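Local coordinates for protein cellulase IBT99 (Metagenomes, PDB 6WBT) that probably hydrolyses 6-phospho-alpha-glucosides as a family 4 glycoside hydrolase that binds NAD and a manganese ion, with glucose 6-phosphate held in its pocket, at residues 202-207 with 265-270; 226-231 with 246-251; 383-388 with 414-419. All blocks are in the same frame, centred on the assembly; numbering follows the deposited sequence.

All three contacts belong to the C-terminal domain of the family 4 glycosyl hydrolase fold. Contact 1 lies between the other two, its centre about 13 Å from the centre of each, while those of contacts 2 and 3 are about 25 Å apart. Contact 1 also holds the pocket residue Tyr-266, and its Tyr-202 side chain is about 10 Å from the manganese ion. Contact 2 is nested within the chain loop closed by contact 1 and touches it where Thr-247 packs on Thr-265; its Phe-248 side chain is about 8 Å from the bound sugar phosphate. Contact 3, facing a second subunit, joins contact 1 through a probable hydrogen bond from Tyr-202 OH to Leu-385 O, 3.0 Å.

Contact 1: residues 202-207 with 265-270; sequences YGWFTH and TYWQYY. With G6P (6-O-phosphono-alpha-D-glucopyranose), chain F.
Trp-267 is inserted between Tyr-202 and Trp-204, two alternate residues of one strand that lie against opposite faces of its indole. Over the Tyr-202 ring, displaced toward the rim, comes CH2 of Trp-267, 3.3 Å from Tyr-202 CZ. On the other face of the Trp-267 indole, Trp-204 CZ2 is 3.4 Å from Trp-267 CE2. In both pairs the planes are inclined by 35°, oblique arrangements that are neither stacks nor edge-to-face. CG of Trp-267 stands anti to its own carbonyl carbon, beside the backbone N. Its NE1 donates to Gly-203 O at 2.7 Å, with the acceptor in the ring plane and an N-H...O angle of 153°. With Tyr-270 the three rings make an aromatic cluster that seats the weakly bonded helix 267-270 on strand 202-210, the strand with which the other three of a small antiparallel sheet pair. An alanine in place of Trp-267 would probably leave Gly-203 O without this donor and open a gap between Tyr-202 and Trp-204. Tyr-202 turns an edge to Tyr-270 in an edge-to-face pair with planes at 83°, CE1 lying over the centre of the Tyr-270 ring and 3.6 Å from its CG. Next to Trp-267, Tyr-266 stacks on the manganese-site residue His-201, and its OH accepts a hydrogen bond from O3 of glucose 6-phosphate at 3.2 Å.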
loop_
_atom_site.group_PDB
_atom_site.type_symbol
_atom_site.label_atom_id
_atom_site.label_comp_id
_atom_site.label_asym_id
_atom_site.label_seq_id
_atom_site.Cartn_x
_atom_site.Cartn_y
_atom_site.Cartn_z
ATOM N N TYR A 202 -23.603 4.608 4.848
ATOM C CA TYR A 202 -22.990 4.115 3.622
ATOM C C TYR A 202 -22.263 2.803 3.892
ATOM O O TYR A 202 -21.160 2.581 3.383
ATOM C CB TYR A 202 -22.023 5.160 3.061
ATOM C CG TYR A 202 -21.871 5.150 1.556
ATOM C CD1 TYR A 202 -22.848 5.701 0.740
ATOM C CD2 TYR A 202 -20.742 4.606 0.955
ATOM C CE1 TYR A 202 -22.714 5.702 -0.632
ATOM C CE2 TYR A 202 -20.599 4.603 -0.419
ATOM C CZ TYR A 202 -21.588 5.152 -1.207
ATOM O OH TYR A 202 -21.453 5.154 -2.575
ATOM N N GLY A 203 -22.878 1.923 4.684
ATOM C CA GLY A 203 -22.216 0.710 5.124
ATOM C C GLY A 203 -22.975 -0.566 4.832
ATOM O O GLY A 203 -24.000 -0.551 4.143
ATOM N N TRP A 204 -22.464 -1.683 5.348
ATOM C CA TRP A 204 -23.051 -2.993 5.116
ATOM C C TRP A 204 -22.854 -3.863 6.350
ATOM O O TRP A 204 -21.834 -3.771 7.037
ATOM C CB TRP A 204 -22.432 -3.683 3.893
ATOM C CG TRP A 204 -22.490 -2.868 2.638
ATOM C CD1 TRP A 204 -21.614 -1.894 2.254
ATOM C CD2 TRP A 204 -23.472 -2.956 1.598
ATOM N NE1 TRP A 204 -21.991 -1.370 1.042
ATOM C CE2 TRP A 204 -23.129 -2.004 0.619
ATOM C CE3 TRP A 204 -24.609 -3.747 1.401
ATOM C CZ2 TRP A 204 -23.878 -1.823 -0.543
ATOM C CZ3 TRP A 204 -25.353 -3.565 0.247
ATOM C CH2 TRP A 204 -24.986 -2.609 -0.709
ATOM N N PHE A 205 -23.841 -4.719 6.615
ATOM C CA PHE A 205 -23.784 -5.681 7.712
ATOM C C PHE A 205 -23.341 -7.025 7.146
ATOM O O PHE A 205 -24.127 -7.722 6.496
ATOM C CB PHE A 205 -25.140 -5.800 8.406
ATOM C CG PHE A 205 -25.575 -4.548 9.113
ATOM C CD1 PHE A 205 -25.376 -4.401 10.476
ATOM C CD2 PHE A 205 -26.192 -3.521 8.417
ATOM C CE1 PHE A 205 -25.779 -3.252 11.131
ATOM C CE2 PHE A 205 -26.598 -2.369 9.066
ATOM C CZ PHE A 205 -26.391 -2.236 10.426
ATOM N N THR A 206 -22.083 -7.395 7.401
ATOM C CA THR A 206 -21.551 -8.633 6.837
ATOM C C THR A 206 -22.050 -9.861 7.591
ATOM O O THR A 206 -22.417 -10.865 6.971
ATOM C CB THR A 206 -20.022 -8.599 6.830
ATOM O OG1 THR A 206 -19.538 -8.445 8.170
ATOM C CG2 THR A 206 -19.522 -7.442 5.983
ATOM N N HIS A 207 -22.068 -9.804 8.922
ATOM C CA HIS A 207 -22.560 -10.900 9.744
ATOM C C HIS A 207 -23.335 -10.333 10.922
ATOM O O HIS A 207 -22.955 -9.303 11.484
ATOM C CB HIS A 207 -21.417 -11.787 10.258
ATOM C CG HIS A 207 -20.690 -12.527 9.178
ATOM N ND1 HIS A 207 -19.441 -12.153 8.731
ATOM C CD2 HIS A 207 -21.036 -13.620 8.457
ATOM C CE1 HIS A 207 -19.048 -12.985 7.782
ATOM N NE2 HIS A 207 -19.999 -13.884 7.596
ATOM N N THR A 265 -29.552 1.234 5.716
ATOM C CA THR A 265 -30.822 1.793 5.267
ATOM C C THR A 265 -30.615 2.918 4.256
ATOM O O THR A 265 -31.371 3.036 3.284
ATOM C CB THR A 265 -31.622 2.279 6.479
ATOM O OG1 THR A 265 -32.264 1.162 7.107
ATOM C CG2 THR A 265 -32.667 3.297 6.076
ATOM N N TYR A 266 -29.575 3.732 4.446
ATOM C CA TYR A 266 -29.381 4.921 3.623
ATOM C C TYR A 266 -28.915 4.620 2.203
ATOM O O TYR A 266 -28.749 5.566 1.424
ATOM C CB TYR A 266 -28.393 5.868 4.302
ATOM C CG TYR A 266 -29.041 6.785 5.313
ATOM C CD1 TYR A 266 -29.572 8.008 4.927
ATOM C CD2 TYR A 266 -29.130 6.427 6.651
ATOM C CE1 TYR A 266 -30.167 8.851 5.844
ATOM C CE2 TYR A 266 -29.724 7.265 7.575
ATOM C CZ TYR A 266 -30.241 8.474 7.167
ATOM O OH TYR A 266 -30.834 9.312 8.084
ATOM N N TRP A 267 -28.703 3.354 1.834
ATOM C CA TRP A 267 -28.473 3.032 0.430
ATOM C C TRP A 267 -29.707 3.276 -0.427
ATOM O O TRP A 267 -29.617 3.197 -1.657
ATOM C CB TRP A 267 -28.021 1.579 0.283
ATOM C CG TRP A 267 -26.605 1.354 0.699
ATOM C CD1 TRP A 267 -26.170 0.786 1.861
ATOM C CD2 TRP A 267 -25.430 1.704 -0.041
ATOM N NE1 TRP A 267 -24.797 0.755 1.888
ATOM C CE2 TRP A 267 -24.318 1.313 0.732
ATOM C CE3 TRP A 267 -25.209 2.307 -1.283
ATOM C CZ2 TRP A 267 -23.008 1.508 0.304
ATOM C CZ3 TRP A 267 -23.908 2.498 -1.705
ATOM C CH2 TRP A 267 -22.824 2.097 -0.916
ATOM N N GLN A 268 -30.849 3.568 0.200
ATOM C CA GLN A 268 -32.071 3.875 -0.532
ATOM C C GLN A 268 -31.900 5.087 -1.439
ATOM O O GLN A 268 -32.522 5.156 -2.507
ATOM C CB GLN A 268 -33.205 4.104 0.466
ATOM C CG GLN A 268 -34.550 4.436 -0.136
ATOM C CD GLN A 268 -35.493 5.037 0.886
ATOM O OE1 GLN A 268 -36.713 4.937 0.761
ATOM N NE2 GLN A 268 -34.929 5.672 1.906
ATOM N N TYR A 269 -31.061 6.044 -1.044
ATOM C CA TYR A 269 -30.902 7.281 -1.798
ATOM C C TYR A 269 -29.758 7.235 -2.802
ATOM O O TYR A 269 -29.781 7.995 -3.777
ATOM C CB TYR A 269 -30.686 8.456 -0.839
ATOM C CG TYR A 269 -31.668 8.489 0.310
ATOM C CD1 TYR A 269 -31.265 8.176 1.601
ATOM C CD2 TYR A 269 -33.001 8.821 0.101
ATOM C CE1 TYR A 269 -32.160 8.201 2.654
ATOM C CE2 TYR A 269 -33.903 8.847 1.147
ATOM C CZ TYR A 269 -33.477 8.537 2.422
ATOM O OH TYR A 269 -34.371 8.562 3.467
ATOM N N TYR A 270 -28.763 6.375 -2.591
ATOM C CA TYR A 270 -27.642 6.266 -3.517
ATOM C C TYR A 270 -27.916 5.260 -4.629
ATOM O O TYR A 270 -27.719 5.566 -5.810
ATOM C CB TYR A 270 -26.367 5.881 -2.761
ATOM C CG TYR A 270 -25.831 6.975 -1.867
ATOM C CD1 TYR A 270 -25.000 7.965 -2.375
ATOM C CD2 TYR A 270 -26.153 7.018 -0.518
ATOM C CE1 TYR A 270 -24.507 8.969 -1.562
ATOM C CE2 TYR A 270 -25.665 8.017 0.301
ATOM C CZ TYR A 270 -24.842 8.990 -0.226
ATOM O OH TYR A 270 -24.352 9.987 0.586
HETATM C C1 G6P F . -31.493 8.148 12.187
HETATM C C2 G6P F . -30.339 8.682 11.343
HETATM C C3 G6P F . -30.255 10.201 11.426
HETATM C C4 G6P F . -31.614 10.826 11.135
HETATM C C5 G6P F . -32.659 10.208 12.056
HETATM C C6 G6P F . -34.045 10.816 11.862
HETATM O O1 G6P F . -31.224 8.391 13.572
HETATM O O2 G6P F . -29.108 8.112 11.801
HETATM O O3 G6P F . -29.290 10.681 10.484
HETATM O O4 G6P F . -31.554 12.241 11.345
HETATM O O5 G6P F . -32.709 8.801 11.821
HETATM O O6 G6P F . -33.999 11.914 10.954
HETATM P P G6P F . -35.256 12.915 10.850
HETATM O O1P G6P F . -35.378 13.203 9.374
HETATM O O2P G6P F . -34.862 14.098 11.702
HETATM O O3P G6P F . -36.400 12.108 11.418
#

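Contact 2: residues 226-231 with 246-251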
loop_
_atom_site.group_PDB
_atom_site.type_symbol
_atom_site.label_atom_id
_atom_site.label_comp_id
_atom_site.label_asym_id
_atom_site.label_seq_id
_atom_site.Cartn_x
_atom_site.Cartn_y
_atom_site.Cartn_z
ATOM N N TYR A 226 -39.750 -8.579 3.147
ATOM C CA TYR A 226 -40.457 -7.518 3.851
ATOM C C TYR A 226 -39.561 -6.355 4.257
ATOM O O TYR A 226 -40.058 -5.391 4.850
ATOM C CB TYR A 226 -41.149 -8.075 5.102
ATOM C CG TYR A 226 -41.832 -9.405 4.893
ATOM C CD1 TYR A 226 -43.001 -9.500 4.152
ATOM C CD2 TYR A 226 -41.310 -10.567 5.446
ATOM C CE1 TYR A 226 -43.629 -10.717 3.961
ATOM C CE2 TYR A 226 -41.930 -11.787 5.262
ATOM C CZ TYR A 226 -43.089 -11.857 4.520
ATOM O OH TYR A 226 -43.709 -13.071 4.335
ATOM N N GLY A 227 -38.267 -6.412 3.958
ATOM C CA GLY A 227 -37.382 -5.366 4.423
ATOM C C GLY A 227 -37.102 -5.510 5.911
ATOM O O GLY A 227 -37.247 -6.581 6.509
ATOM N N TYR A 228 -36.695 -4.395 6.513
ATOM C CA TYR A 228 -36.440 -4.335 7.945
ATOM C C TYR A 228 -37.711 -4.148 8.765
ATOM O O TYR A 228 -37.630 -3.745 9.931
ATOM C CB TYR A 228 -35.445 -3.213 8.254
ATOM C CG TYR A 228 -34.030 -3.513 7.812
ATOM C CD1 TYR A 228 -33.462 -4.759 8.037
ATOM C CD2 TYR A 228 -33.265 -2.551 7.164
ATOM C CE1 TYR A 228 -32.168 -5.038 7.636
ATOM C CE2 TYR A 228 -31.972 -2.821 6.757
ATOM C CZ TYR A 228 -31.429 -4.066 6.996
ATOM O OH TYR A 228 -30.142 -4.340 6.593
ATOM N N VAL A 229 -38.874 -4.432 8.188
ATOM C CA VAL A 229 -40.161 -4.254 8.850
ATOM C C VAL A 229 -40.722 -5.622 9.207
ATOM O O VAL A 229 -40.837 -6.500 8.343
ATOM C CB VAL A 229 -41.147 -3.472 7.965
ATOM C CG1 VAL A 229 -42.565 -3.634 8.483
ATOM C CG2 VAL A 229 -40.766 -2.002 7.921
ATOM N N SER A 230 -41.065 -5.801 10.477
ATOM C CA SER A 230 -41.773 -6.978 10.954
ATOM C C SER A 230 -43.117 -6.552 11.528
ATOM O O SER A 230 -43.414 -5.361 11.667
ATOM C CB SER A 230 -40.953 -7.731 12.010
ATOM O OG SER A 230 -40.753 -6.934 13.164
ATOM N N GLU A 231 -43.944 -7.544 11.859
ATOM C CA GLU A 231 -45.236 -7.250 12.466
ATOM C C GLU A 231 -45.095 -6.750 13.898
ATOM O O GLU A 231 -45.980 -6.037 14.382
ATOM C CB GLU A 231 -46.133 -8.487 12.414
ATOM C CG GLU A 231 -46.377 -8.998 11.002
ATOM C CD GLU A 231 -46.983 -7.943 10.095
ATOM O OE1 GLU A 231 -48.205 -7.703 10.191
ATOM O OE2 GLU A 231 -46.236 -7.348 9.290
ATOM N N HIS A 246 -41.741 3.172 4.775
ATOM C CA HIS A 246 -41.260 3.131 3.398
ATOM C C HIS A 246 -39.742 3.037 3.340
ATOM O O HIS A 246 -39.192 2.416 2.425
ATOM C CB HIS A 246 -41.750 4.368 2.643
ATOM C CG HIS A 246 -41.142 4.531 1.285
ATOM N ND1 HIS A 246 -41.707 3.995 0.147
ATOM C CD2 HIS A 246 -40.021 5.173 0.881
ATOM C CE1 HIS A 246 -40.960 4.300 -0.899
ATOM N NE2 HIS A 246 -39.930 5.013 -0.481
ATOM N N THR A 247 -39.053 3.640 4.310
ATOM C CA THR A 247 -37.595 3.622 4.306
ATOM C C THR A 247 -37.053 2.237 4.640
ATOM O O THR A 247 -36.081 1.781 4.029
ATOM C CB THR A 247 -37.059 4.660 5.292
ATOM O OG1 THR A 247 -37.771 5.892 5.122
ATOM C CG2 THR A 247 -35.589 4.912 5.046
ATOM N N PHE A 248 -37.668 1.553 5.608
ATOM C CA PHE A 248 -37.201 0.217 5.968
ATOM C C PHE A 248 -37.622 -0.825 4.939
ATOM O O PHE A 248 -36.879 -1.780 4.690
ATOM C CB PHE A 248 -37.721 -0.171 7.351
ATOM C CG PHE A 248 -37.037 0.540 8.481
ATOM C CD1 PHE A 248 -35.723 0.961 8.364
ATOM C CD2 PHE A 248 -37.710 0.786 9.667
ATOM C CE1 PHE A 248 -35.094 1.616 9.408
ATOM C CE2 PHE A 248 -37.089 1.439 10.711
ATOM C CZ PHE A 248 -35.778 1.855 10.584
ATOM N N LYS A 249 -38.801 -0.664 4.338
ATOM C CA LYS A 249 -39.307 -1.642 3.383
ATOM C C LYS A 249 -38.620 -1.559 2.026
ATOM O O LYS A 249 -38.757 -2.490 1.223
ATOM C CB LYS A 249 -40.820 -1.468 3.218
ATOM C CG LYS A 249 -41.538 -2.705 2.700
ATOM C CD LYS A 249 -43.045 -2.510 2.698
ATOM C CE LYS A 249 -43.586 -2.331 4.109
ATOM N NZ LYS A 249 -43.360 -3.536 4.956
ATOM N N ASN A 250 -37.884 -0.480 1.748
ATOM C CA ASN A 250 -37.137 -0.380 0.501
ATOM C C ASN A 250 -35.881 -1.241 0.495
ATOM O O ASN A 250 -35.318 -1.480 -0.578
ATOM C CB ASN A 250 -36.757 1.077 0.223
ATOM C CG ASN A 250 -37.714 1.756 -0.736
ATOM O OD1 ASN A 250 -38.669 2.408 -0.321
ATOM N ND2 ASN A 250 -37.460 1.603 -2.031
ATOM N N SER A 251 -35.432 -1.709 1.662
ATOM C CA SER A 251 -34.246 -2.554 1.730
ATOM C C SER A 251 -34.467 -3.931 1.122
ATOM O O SER A 251 -33.492 -4.664 0.924
ATOM C CB SER A 251 -33.789 -2.698 3.182
ATOM O OG SER A 251 -33.485 -1.437 3.751
#
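Phe-248 touches two consecutive loop residues, Tyr-228 and Val-229. Its CB lies 3.6 Å from Val-229 CG2, which sits at the edge of the phenyl ring near its plane, and 3.9 Å from Tyr-228 CB. Phe-248 O accepts the backbone hydrogen bond from Tyr-228 N at 3.2 Å, while Ser-251 N makes a weak one to the same oxygen. Beyond the loop, the Phe-248 ring meets that of Trp-244, and the side chain also touches Met-173, both residues of the sugar phosphate pocket. Lys-249 follows, its CG anti to the backbone N and 3.7 Å from Tyr-226 O. The chain then bends at its last two torsions, and NZ ends beside the valine, 3.6 Å from Val-229 CG1. Ser-251 brings OG obliquely to the Tyr-228 ring, 3.6 Å from CD2 of that tyrosine, whose OH is bonded to Pro-263 O. Gly-227 lies close against the backbone of Phe-248 and Lys-249, its CA 4.3 Å from Lys-249 CA; a CB on it would run into Phe-248 O. Its positive phi of 75° also suits glycine, here the second residue of a type II' beta turn, Tyr-226 to Val-229, by which the chain leaves helix 216-226 and packs against helix 242-249.

Contact 3: residues 383-388 with 414-419; sequences KGLIEQ and MNRTIP
The guanidinium of Arg-416 has Leu-385 CD2 over one face, toward the rim and 3.5 Å from NH1, and Gln-388 OE1 at its edge. NH1 of Arg-416 donates to Gln-388 OE1 at 2.9 Å; the bond is bent, with an N-H...O angle of 137°, and the amide and guanidinium planes are 68° apart. Above the amide plane of Gln-388 lies the aliphatic part of the arginine, Arg-416 CG being 3.3 Å from Gln-388 NE2. The other end of the amide is used as well: Gln-388 NE2 donates to Met-414 O at 2.6 Å, nearly along the C=O axis and straighter, at 165°. A donor at OE1 and an acceptor at NE2 thus fix which way round the amide sits. Gln-388 reaches across with CG anti to the backbone N and the chain extended beyond it. Met-414, present as selenomethionine, bends back so that SE lies 3.9 Å from Gln-388 CG. Past it, Asn-415 OD1 accepts from Thr-417 N at 2.8 Å, an Asx turn. NH2 of Arg-416 is bonded to Thr-413 O of the second subunit, whose own Gln-388 packs against Gln-388, so the contact belongs to a subunit interface. Within the chain it joins helix 380-402 to the loop between helices 405-414 and 421-434, with Asn-415 also touching Met-117 of helix 114-136 and Ile-418 packing on Ala-424 and Leu-427 of helix 421-434.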
loop_
_atom_site.group_PDB
_atom_site.type_symbol
_atom_site.label_atom_id
_atom_site.label_comp_id
_atom_site.label_asym_id
_atom_site.label_seq_id
_atom_site.Cartn_x
_atom_site.Cartn_y
_atom_site.Cartn_z
ATOM N N LYS A 383 -15.673 -1.615 -2.517
ATOM C CA LYS A 383 -14.553 -0.681 -2.556
ATOM C C LYS A 383 -14.856 0.490 -3.483
ATOM O O LYS A 383 -14.665 1.654 -3.112
ATOM C CB LYS A 383 -13.280 -1.402 -2.999
ATOM C CG LYS A 383 -12.125 -0.472 -3.337
ATOM C CD LYS A 383 -10.960 -1.237 -3.947
ATOM C CE LYS A 383 -9.871 -0.295 -4.441
ATOM N NZ LYS A 383 -9.290 0.521 -3.341
ATOM N N GLY A 384 -15.335 0.198 -4.695
ATOM C CA GLY A 384 -15.597 1.255 -5.656
ATOM C C GLY A 384 -16.677 2.220 -5.211
ATOM O O GLY A 384 -16.618 3.412 -5.526
ATOM N N LEU A 385 -17.676 1.726 -4.476
ATOM C CA LEU A 385 -18.716 2.608 -3.955
ATOM C C LEU A 385 -18.170 3.519 -2.864
ATOM O O LEU A 385 -18.500 4.710 -2.819
ATOM C CB LEU A 385 -19.890 1.780 -3.430
ATOM C CG LEU A 385 -20.805 1.147 -4.479
ATOM C CD1 LEU A 385 -21.812 0.220 -3.819
ATOM C CD2 LEU A 385 -21.516 2.225 -5.280
ATOM N N ILE A 386 -17.334 2.979 -1.973
ATOM C CA ILE A 386 -16.761 3.795 -0.909
ATOM C C ILE A 386 -15.705 4.744 -1.464
ATOM O O ILE A 386 -15.570 5.878 -0.988
ATOM C CB ILE A 386 -16.193 2.894 0.204
ATOM C CG1 ILE A 386 -17.315 2.074 0.845
ATOM C CG2 ILE A 386 -15.481 3.720 1.264
ATOM C CD1 ILE A 386 -16.834 1.091 1.890
ATOM N N GLU A 387 -14.954 4.313 -2.482
ATOM C CA GLU A 387 -13.939 5.182 -3.072
ATOM C C GLU A 387 -14.564 6.428 -3.687
ATOM O O GLU A 387 -13.982 7.518 -3.626
ATOM C CB GLU A 387 -13.132 4.418 -4.125
ATOM C CG GLU A 387 -12.124 3.424 -3.561
ATOM C CD GLU A 387 -10.899 4.090 -2.960
ATOM O OE1 GLU A 387 -10.785 5.331 -3.043
ATOM O OE2 GLU A 387 -10.044 3.367 -2.406
ATOM N N GLN A 388 -15.750 6.291 -4.284
ATOM C CA GLN A 388 -16.411 7.444 -4.886
ATOM C C GLN A 388 -16.880 8.425 -3.819
ATOM O O GLN A 388 -16.654 9.636 -3.931
ATOM C CB GLN A 388 -17.583 6.986 -5.751
ATOM C CG GLN A 388 -18.348 8.125 -6.405
ATOM C CD GLN A 388 -19.480 7.639 -7.286
ATOM O OE1 GLN A 388 -19.722 6.438 -7.398
ATOM N NE2 GLN A 388 -20.180 8.573 -7.918
HETATM N N MSE A 414 -19.034 14.429 -8.162
HETATM C CA MSE A 414 -18.662 13.072 -7.776
HETATM C C MSE A 414 -19.831 12.272 -7.198
HETATM O O MSE A 414 -19.890 11.051 -7.350
HETATM C CB MSE A 414 -17.520 13.117 -6.756
HETATM C CG MSE A 414 -16.988 11.756 -6.342
HETATM SE SE MSE A 414 -15.994 10.870 -7.761
HETATM C CE MSE A 414 -14.555 12.169 -7.953
ATOM N N ASN A 415 -20.759 12.968 -6.543
ATOM C CA ASN A 415 -21.830 12.295 -5.821
ATOM C C ASN A 415 -22.729 11.514 -6.772
ATOM O O ASN A 415 -22.981 11.934 -7.905
ATOM C CB ASN A 415 -22.656 13.314 -5.034
ATOM C CG ASN A 415 -23.504 12.668 -3.957
ATOM O OD1 ASN A 415 -24.600 12.177 -4.225
ATOM N ND2 ASN A 415 -23.000 12.668 -2.728
ATOM N N ARG A 416 -23.216 10.362 -6.299
ATOM C CA ARG A 416 -24.053 9.507 -7.135
ATOM C C ARG A 416 -25.438 10.104 -7.348
ATOM O O ARG A 416 -26.069 9.843 -8.380
ATOM C CB ARG A 416 -24.172 8.114 -6.515
ATOM C CG ARG A 416 -22.845 7.398 -6.323
ATOM C CD ARG A 416 -23.051 5.966 -5.856
ATOM N NE ARG A 416 -23.758 5.165 -6.852
ATOM C CZ ARG A 416 -23.161 4.497 -7.834
ATOM N NH1 ARG A 416 -21.841 4.533 -7.956
ATOM N NH2 ARG A 416 -23.884 3.794 -8.695
ATOM N N THR A 417 -25.930 10.893 -6.391
ATOM C CA THR A 417 -27.249 11.503 -6.538
ATOM C C THR A 417 -27.274 12.489 -7.700
ATOM O O THR A 417 -28.266 12.566 -8.436
ATOM C CB THR A 417 -27.655 12.194 -5.235
ATOM O OG1 THR A 417 -27.769 11.220 -4.190
ATOM C CG2 THR A 417 -28.985 12.916 -5.395
ATOM N N ILE A 418 -26.193 13.238 -7.887
ATOM C CA ILE A 418 -26.108 14.225 -8.960
ATOM C C ILE A 418 -25.857 13.498 -10.275
ATOM O O ILE A 418 -24.865 12.765 -10.398
ATOM C CB ILE A 418 -25.013 15.263 -8.676
ATOM C CG1 ILE A 418 -25.081 15.720 -7.217
ATOM C CG2 ILE A 418 -25.155 16.452 -9.611
ATOM C CD1 ILE A 418 -26.398 16.349 -6.832
ATOM N N PRO A 419 -26.719 13.669 -11.281
ATOM C CA PRO A 419 -26.539 12.895 -12.521
ATOM C C PRO A 419 -25.384 13.383 -13.377
ATOM O O PRO A 419 -24.634 12.559 -13.917
ATOM C CB PRO A 419 -27.889 13.063 -13.229
ATOM C CG PRO A 419 -28.403 14.377 -12.739
ATOM C CD PRO A 419 -27.932 14.504 -11.314
#